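Local coordinates for inosine-uridine nucleoside N-ribohydrolase (Xanthomonas oryzae pv. oryzae, PDB 4KL0), which is of uncertain function but belongs to the calcium-binding nucleoside hydrolase family and may therefore hydrolyse N-glycosyl bonds, at residues Ala162-Gly165 with Asp166-Arg169; Thr202-His205 with Ala206-Ala209; Leu314-Tyr317 with Asp318-Thr321. One frame throughout, in Å; residues are numbered along the deposited sequence.

All three contacts are local, each within one run of eight residues, so none closes a long loop; they follow one another along the chain without nesting or crossing. Contact 1, at the break where helix 155-163 passes into helix 165-171, packs on helix 133-141. Contact 2 lies at the start of helix 204-216, which leads to strand 221-224, and rests on helix 155-163, its nearest atoms about 7 Å from contact 1. Contact 3, much later, starts helix 317-325 between helices 41-54 and 226-231 and carries a calcium ligand. It is the most central: its centre is about 7 Å from that of the chain, against about 17 Å for contact 2 and about 23 Å for contact 1.

Contact 1: residues Ala162-Gly165 with Asp166-Arg169; sequences AEAG and DLVR
L167 folds back on A164 from one turn further along, just where the chain leaves helix 155-163 and sets off again as helix 165-171. Start at its CB, which lies 3.6 Å from A164 O. With chi1 at -52°, CG sits beside the backbone N of L167 and runs past the same carbonyl at a looser distance. The branch that finishes the contact is CD1, whose methyl lies 4.1 Å from A164 CB. A164 O itself is gripped by backbone: V168 N donates at 2.9 Å, coming in nearly along the C=O axis, and L167 N adds a weak, strongly bent bond. V168 then lays its CG2 methyl 3.5 Å from A164 O, so carbon as well as N-H crowds round this one oxygen. On the outside of the turn D166 curls back toward the chain before it, and its OD1 comes within 3.4 Å of A164 C. R169, bent at chi3, returns so that G165 O lies over one face of its guanidinium, toward the rim. Beyond the turn, helix 133-141 packs against this corner, C136 touching A164 and L139 touching both L167 and V168. The chemistry implies a bend made by main chain, one carbonyl taking one good and one weak N-H bond, with apolar carbons of L167 and V168 beside it, while the charged ends lie at the surface.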
loop_
_atom_site.group_PDB
_atom_site.type_symbol
_atom_site.label_atom_id
_atom_site.label_comp_id
_atom_site.label_asym_id
_atom_site.label_seq_id
_atom_site.Cartn_x
_atom_site.Cartn_y
_atom_site.Cartn_z
ATOM N N ALA A 162 -0.197 18.635 9.779
ATOM C CA ALA A 162 -0.221 19.594 10.884
ATOM C C ALA A 162 1.032 20.474 10.908
ATOM O O ALA A 162 0.928 21.706 11.116
ATOM C CB ALA A 162 -0.410 18.896 12.221
ATOM N N GLU A 163 2.214 19.870 10.756
ATOM C CA GLU A 163 3.459 20.632 10.847
ATOM C C GLU A 163 3.680 21.491 9.621
ATOM O O GLU A 163 4.247 22.577 9.716
ATOM C CB GLU A 163 4.643 19.690 11.102
ATOM C CG GLU A 163 4.453 18.992 12.456
ATOM C CD GLU A 163 5.581 18.071 12.825
ATOM O OE1 GLU A 163 6.633 18.119 12.135
ATOM O OE2 GLU A 163 5.392 17.295 13.799
ATOM N N ALA A 164 3.173 21.058 8.469
ATOM C CA ALA A 164 3.480 21.773 7.239
ATOM C C ALA A 164 2.210 22.176 6.519
ATOM O O ALA A 164 2.170 22.237 5.295
ATOM C CB ALA A 164 4.368 20.925 6.358
ATOM N N GLY A 165 1.162 22.443 7.294
ATOM C CA GLY A 165 -0.106 22.942 6.788
ATOM C C GLY A 165 -0.036 24.131 5.839
ATOM O O GLY A 165 -0.830 24.229 4.902
ATOM N N ASP A 166 0.922 25.020 6.063
ATOM C CA ASP A 166 1.154 26.126 5.133
ATOM C C ASP A 166 1.583 25.571 3.744
ATOM O O ASP A 166 1.094 26.007 2.681
ATOM C CB ASP A 166 2.190 27.120 5.726
ATOM C CG ASP A 166 3.499 26.425 6.242
ATOM O OD1 ASP A 166 3.430 25.297 6.806
ATOM O OD2 ASP A 166 4.616 27.014 6.097
ATOM N N LEU A 167 2.479 24.598 3.756
ATOM C CA LEU A 167 3.059 24.110 2.498
ATOM C C LEU A 167 2.097 23.204 1.754
ATOM O O LEU A 167 1.985 23.267 0.509
ATOM C CB LEU A 167 4.387 23.378 2.737
ATOM C CG LEU A 167 5.433 24.156 3.568
ATOM C CD1 LEU A 167 6.664 23.313 3.983
ATOM C CD2 LEU A 167 5.849 25.491 2.906
ATOM N N VAL A 168 1.415 22.321 2.503
ATOM C CA VAL A 168 0.690 21.210 1.874
ATOM C C VAL A 168 -0.408 21.782 1.001
ATOM O O VAL A 168 -0.761 21.262 -0.061
ATOM C CB VAL A 168 0.081 20.230 2.963
ATOM C CG1 VAL A 168 -0.902 19.325 2.362
ATOM C CG2 VAL A 168 1.132 19.363 3.580
ATOM N N ARG A 169 -0.938 22.912 1.428
ATOM C CA ARG A 169 -2.037 23.503 0.690
ATOM C C ARG A 169 -1.584 23.856 -0.733
ATOM O O ARG A 169 -2.315 23.648 -1.679
ATOM C CB ARG A 169 -2.592 24.728 1.459
ATOM C CG ARG A 169 -3.899 25.291 0.874
ATOM C CD ARG A 169 -4.442 26.472 1.715
ATOM N NE ARG A 169 -3.344 27.158 2.410
ATOM C CZ ARG A 169 -3.374 27.526 3.695
ATOM N NH1 ARG A 169 -4.460 27.294 4.445
ATOM N NH2 ARG A 169 -2.317 28.138 4.233
#

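Contact 2: residues Thr202-His205 with Ala206-Ala209; sequences TDIH and AARA
I204 holds two flat groups at once, one on each of its branches. Its chi1 of -168° sets CG1 anti to the backbone N, and that carbon lies 3.8 Å above the plane of the R208 guanidinium, over its centre. The CG2 methyl takes the place between N and the carbonyl carbon and sits 3.9 Å above the middle of the H205 imidazole. R208 gets there with its chain extended from CG to NE, CG brushing I204 O at 3.3 Å on the way; the two side chains cross obliquely. H205 is a ligand of a second calcium ion in a structure of this protein, although that ion is absent from this chain, so I204 CG2 lies over one face of the imidazole of a calcium-binding residue. One residue before I204 is D203, the N-cap of helix 204-216. Its chi1 of 177° turns the carboxylate toward the first turn, where OD1 accepts A206 N at 3.1 Å in a nearly straight bond. The N-H arrives from above the carboxylate plane, 65° out of it. OD2 lies 3.3 Å from A206 CB and is fixed by a hydrogen bond from outside the helix, with T155 OG1. Main-chain bonds carry on from the cap: A207 N to D203 O at 3.0 Å, then R208 N to I204 O and A209 N to H205 O. In the fold, the bond to T155 and the touch of A206 and A209 on S158 seat this helix start against helix 155-163. P193, in a loop, touches A207 and R208, and the helix then runs on toward strand 221-224 of the central sheet.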
loop_
_atom_site.group_PDB
_atom_site.type_symbol
_atom_site.label_atom_id
_atom_site.label_comp_id
_atom_site.label_asym_id
_atom_site.label_seq_id
_atom_site.Cartn_x
_atom_site.Cartn_y
_atom_site.Cartn_z
ATOM N N THR A 202 -5.753 1.819 12.961
ATOM C CA THR A 202 -4.395 1.838 13.530
ATOM C C THR A 202 -4.223 3.019 14.484
ATOM O O THR A 202 -3.674 2.854 15.588
ATOM C CB THR A 202 -3.310 1.876 12.430
ATOM O OG1 THR A 202 -3.349 0.649 11.675
ATOM C CG2 THR A 202 -1.917 2.032 13.075
ATOM N N ASP A 203 -4.698 4.205 14.067
ATOM C CA ASP A 203 -4.682 5.399 14.935
ATOM C C ASP A 203 -5.893 6.212 14.460
ATOM O O ASP A 203 -5.800 7.028 13.520
ATOM C CB ASP A 203 -3.361 6.156 14.777
ATOM C CG ASP A 203 -3.290 7.450 15.587
ATOM O OD1 ASP A 203 -4.335 7.877 16.179
ATOM O OD2 ASP A 203 -2.185 8.055 15.584
ATOM N N ILE A 204 -7.019 5.982 15.121
ATOM C CA ILE A 204 -8.275 6.547 14.591
ATOM C C ILE A 204 -8.325 8.079 14.720
ATOM O O ILE A 204 -8.939 8.722 13.858
ATOM C CB ILE A 204 -9.498 5.870 15.196
ATOM C CG1 ILE A 204 -10.756 6.289 14.407
ATOM C CG2 ILE A 204 -9.611 6.275 16.662
ATOM C CD1 ILE A 204 -10.729 5.925 12.939
ATOM N N HIS A 205 -7.692 8.646 15.756
ATOM C CA HIS A 205 -7.678 10.110 15.939
ATOM C C HIS A 205 -6.856 10.759 14.877
ATOM O O HIS A 205 -7.269 11.776 14.323
ATOM C CB HIS A 205 -7.150 10.497 17.324
ATOM C CG HIS A 205 -7.879 9.775 18.410
ATOM N ND1 HIS A 205 -9.250 9.869 18.548
ATOM C CD2 HIS A 205 -7.468 8.844 19.302
ATOM C CE1 HIS A 205 -9.649 9.063 19.518
ATOM N NE2 HIS A 205 -8.585 8.441 20.001
ATOM N N ALA A 206 -5.692 10.183 14.571
ATOM C CA ALA A 206 -4.928 10.678 13.412
ATOM C C ALA A 206 -5.688 10.540 12.085
ATOM O O ALA A 206 -5.584 11.431 11.242
ATOM C CB ALA A 206 -3.595 9.945 13.294
ATOM N N ALA A 207 -6.422 9.425 11.873
ATOM C CA ALA A 207 -7.228 9.285 10.654
ATOM C C ALA A 207 -8.312 10.373 10.603
ATOM O O ALA A 207 -8.521 10.968 9.553
ATOM C CB ALA A 207 -7.897 7.948 10.549
ATOM N N ARG A 208 -8.987 10.620 11.712
ATOM C CA ARG A 208 -9.976 11.713 11.689
ATOM C C ARG A 208 -9.291 13.058 11.390
ATOM O O ARG A 208 -9.857 13.883 10.672
ATOM C CB ARG A 208 -10.695 11.782 13.047
ATOM C CG ARG A 208 -11.552 10.594 13.248
ATOM C CD ARG A 208 -12.240 10.541 14.627
ATOM N NE ARG A 208 -13.208 9.457 14.541
ATOM C CZ ARG A 208 -13.561 8.646 15.515
ATOM N NH1 ARG A 208 -13.029 8.795 16.740
ATOM N NH2 ARG A 208 -14.464 7.678 15.236
ATOM N N ALA A 209 -8.142 13.312 11.984
ATOM C CA ALA A 209 -7.473 14.598 11.777
ATOM C C ALA A 209 -7.106 14.736 10.278
ATOM O O ALA A 209 -7.203 15.826 9.680
ATOM C CB ALA A 209 -6.263 14.701 12.641
#

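Contact 3: residues Leu314-Tyr317 with Asp318-Thr321; sequences LNLY and DPLT. With CA (calcium ion), chain B.
A chi1 of -59° puts T321 OG1 beside its own backbone N, from where it donates to Y317 O at 2.9 Å. T321 N donates to the same oxygen at 3.1 Å, the two reaching it from opposite faces of the carbonyl plane. For D318, a chi1 of -68° sends the carboxylate out from the helix toward the metal. OD2 binds the calcium ion at 2.4 Å, while OD1 stands back and accepts a hydrogen bond from water 1, itself a calcium ligand, at 2.5 Å. That water thus ties the second oxygen to the coordination shell, which should limit rotation of the carboxylate. D35, D42 and the carbonyl of I151 share the ion, with two further waters. As in nucleoside hydrolases generally, the site lies at the C-terminal end of parallel strands in a Rossmann-like sheet: D35 follows strand 28-34 and I151 follows strand 146-150. L316 is the N-cap of helix 317-325, and its carbonyl accepts L320 N at 3.3 Å. P319, which has no N-H to donate, fits within this first turn and rests its CG 3.9 Å from L316 CB. L320 bends over the same cap carbonyl, its CG 3.3 Å from L316 O. Outside the turn, D41 OD2 accepts D318 N, and more weakly Y317 N. Y317 carries its ring out beside helix 226-231, touching A229 and Y230, and the phenol oxygen OH accepts N315 ND2 at 2.9 Å, slightly tilted from the amide plane.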
loop_
_atom_site.group_PDB
_atom_site.type_symbol
_atom_site.label_atom_id
_atom_site.label_comp_id
_atom_site.label_asym_id
_atom_site.label_seq_id
_atom_site.Cartn_x
_atom_site.Cartn_y
_atom_site.Cartn_z
ATOM N N LEU A 314 -6.262 -13.694 -4.190
ATOM C CA LEU A 314 -5.417 -13.083 -3.157
ATOM C C LEU A 314 -5.524 -11.550 -3.346
ATOM O O LEU A 314 -5.236 -11.021 -4.448
ATOM C CB LEU A 314 -3.956 -13.544 -3.275
ATOM C CG LEU A 314 -3.795 -15.065 -3.076
ATOM C CD1 LEU A 314 -2.438 -15.462 -3.612
ATOM C CD2 LEU A 314 -4.020 -15.478 -1.579
ATOM N N ASN A 315 -5.922 -10.830 -2.287
ATOM C CA ASN A 315 -6.118 -9.379 -2.438
ATOM C C ASN A 315 -4.835 -8.527 -2.417
ATOM O O ASN A 315 -3.909 -8.827 -1.621
ATOM C CB ASN A 315 -7.062 -8.908 -1.350
ATOM C CG ASN A 315 -8.417 -9.553 -1.468
ATOM O OD1 ASN A 315 -8.896 -9.836 -2.584
ATOM N ND2 ASN A 315 -9.066 -9.771 -0.325
ATOM N N LEU A 316 -4.754 -7.534 -3.306
ATOM C CA LEU A 316 -3.622 -6.561 -3.316
ATOM C C LEU A 316 -4.118 -5.123 -3.024
ATOM O O LEU A 316 -4.201 -4.251 -3.907
ATOM C CB LEU A 316 -2.853 -6.592 -4.662
ATOM C CG LEU A 316 -2.069 -7.882 -4.902
ATOM C CD1 LEU A 316 -1.387 -7.943 -6.317
ATOM C CD2 LEU A 316 -1.086 -8.135 -3.714
ATOM N N TYR A 317 -4.388 -4.819 -1.764
ATOM C CA TYR A 317 -5.034 -3.561 -1.468
ATOM C C TYR A 317 -4.119 -2.386 -1.709
ATOM O O TYR A 317 -4.484 -1.404 -2.319
ATOM C CB TYR A 317 -5.431 -3.505 0.024
ATOM C CG TYR A 317 -6.219 -4.704 0.501
ATOM C CD1 TYR A 317 -7.585 -4.773 0.295
ATOM C CD2 TYR A 317 -5.583 -5.742 1.177
ATOM C CE1 TYR A 317 -8.322 -5.879 0.741
ATOM C CE2 TYR A 317 -6.293 -6.857 1.618
ATOM C CZ TYR A 317 -7.655 -6.909 1.394
ATOM O OH TYR A 317 -8.375 -8.011 1.852
ATOM N N ASP A 318 -2.904 -2.502 -1.217
ATOM C CA ASP A 318 -2.019 -1.361 -1.297
ATOM C C ASP A 318 -1.491 -1.079 -2.723
ATOM O O ASP A 318 -1.369 0.100 -3.125
ATOM C CB ASP A 318 -0.865 -1.538 -0.304
ATOM C CG ASP A 318 -1.323 -1.467 1.132
ATOM O OD1 ASP A 318 -2.470 -1.071 1.414
ATOM O OD2 ASP A 318 -0.529 -1.767 2.052
ATOM N N PRO A 319 -1.166 -2.116 -3.500
ATOM C CA PRO A 319 -0.734 -1.821 -4.868
ATOM C C PRO A 319 -1.839 -1.160 -5.652
ATOM O O PRO A 319 -1.543 -0.250 -6.424
ATOM C CB PRO A 319 -0.502 -3.216 -5.436
ATOM C CG PRO A 319 0.002 -3.974 -4.274
ATOM C CD PRO A 319 -0.861 -3.511 -3.113
ATOM N N LEU A 320 -3.083 -1.575 -5.455
ATOM C CA LEU A 320 -4.160 -0.915 -6.160
ATOM C C LEU A 320 -4.294 0.540 -5.739
ATOM O O LEU A 320 -4.685 1.385 -6.540
ATOM C CB LEU A 320 -5.483 -1.641 -5.919
ATOM C CG LEU A 320 -5.537 -2.962 -6.691
ATOM C CD1 LEU A 320 -6.715 -3.841 -6.140
ATOM C CD2 LEU A 320 -5.764 -2.709 -8.189
ATOM N N THR A 321 -4.036 0.840 -4.473
ATOM C CA THR A 321 -4.106 2.235 -3.985
ATOM C C THR A 321 -3.096 3.106 -4.723
ATOM O O THR A 321 -3.415 4.210 -5.146
ATOM C CB THR A 321 -3.872 2.261 -2.460
ATOM O OG1 THR A 321 -4.891 1.448 -1.861
ATOM C CG2 THR A 321 -3.968 3.651 -1.895
HETATM CA CA CA B . -0.277 -1.586 4.414
HETATM O O HOH W 1 -2.914 -1.407 3.882
HETATM O O HOH W 2 -1.207 -3.892 4.417
HETATM O O HOH W 3 -1.728 -1.682 6.564
#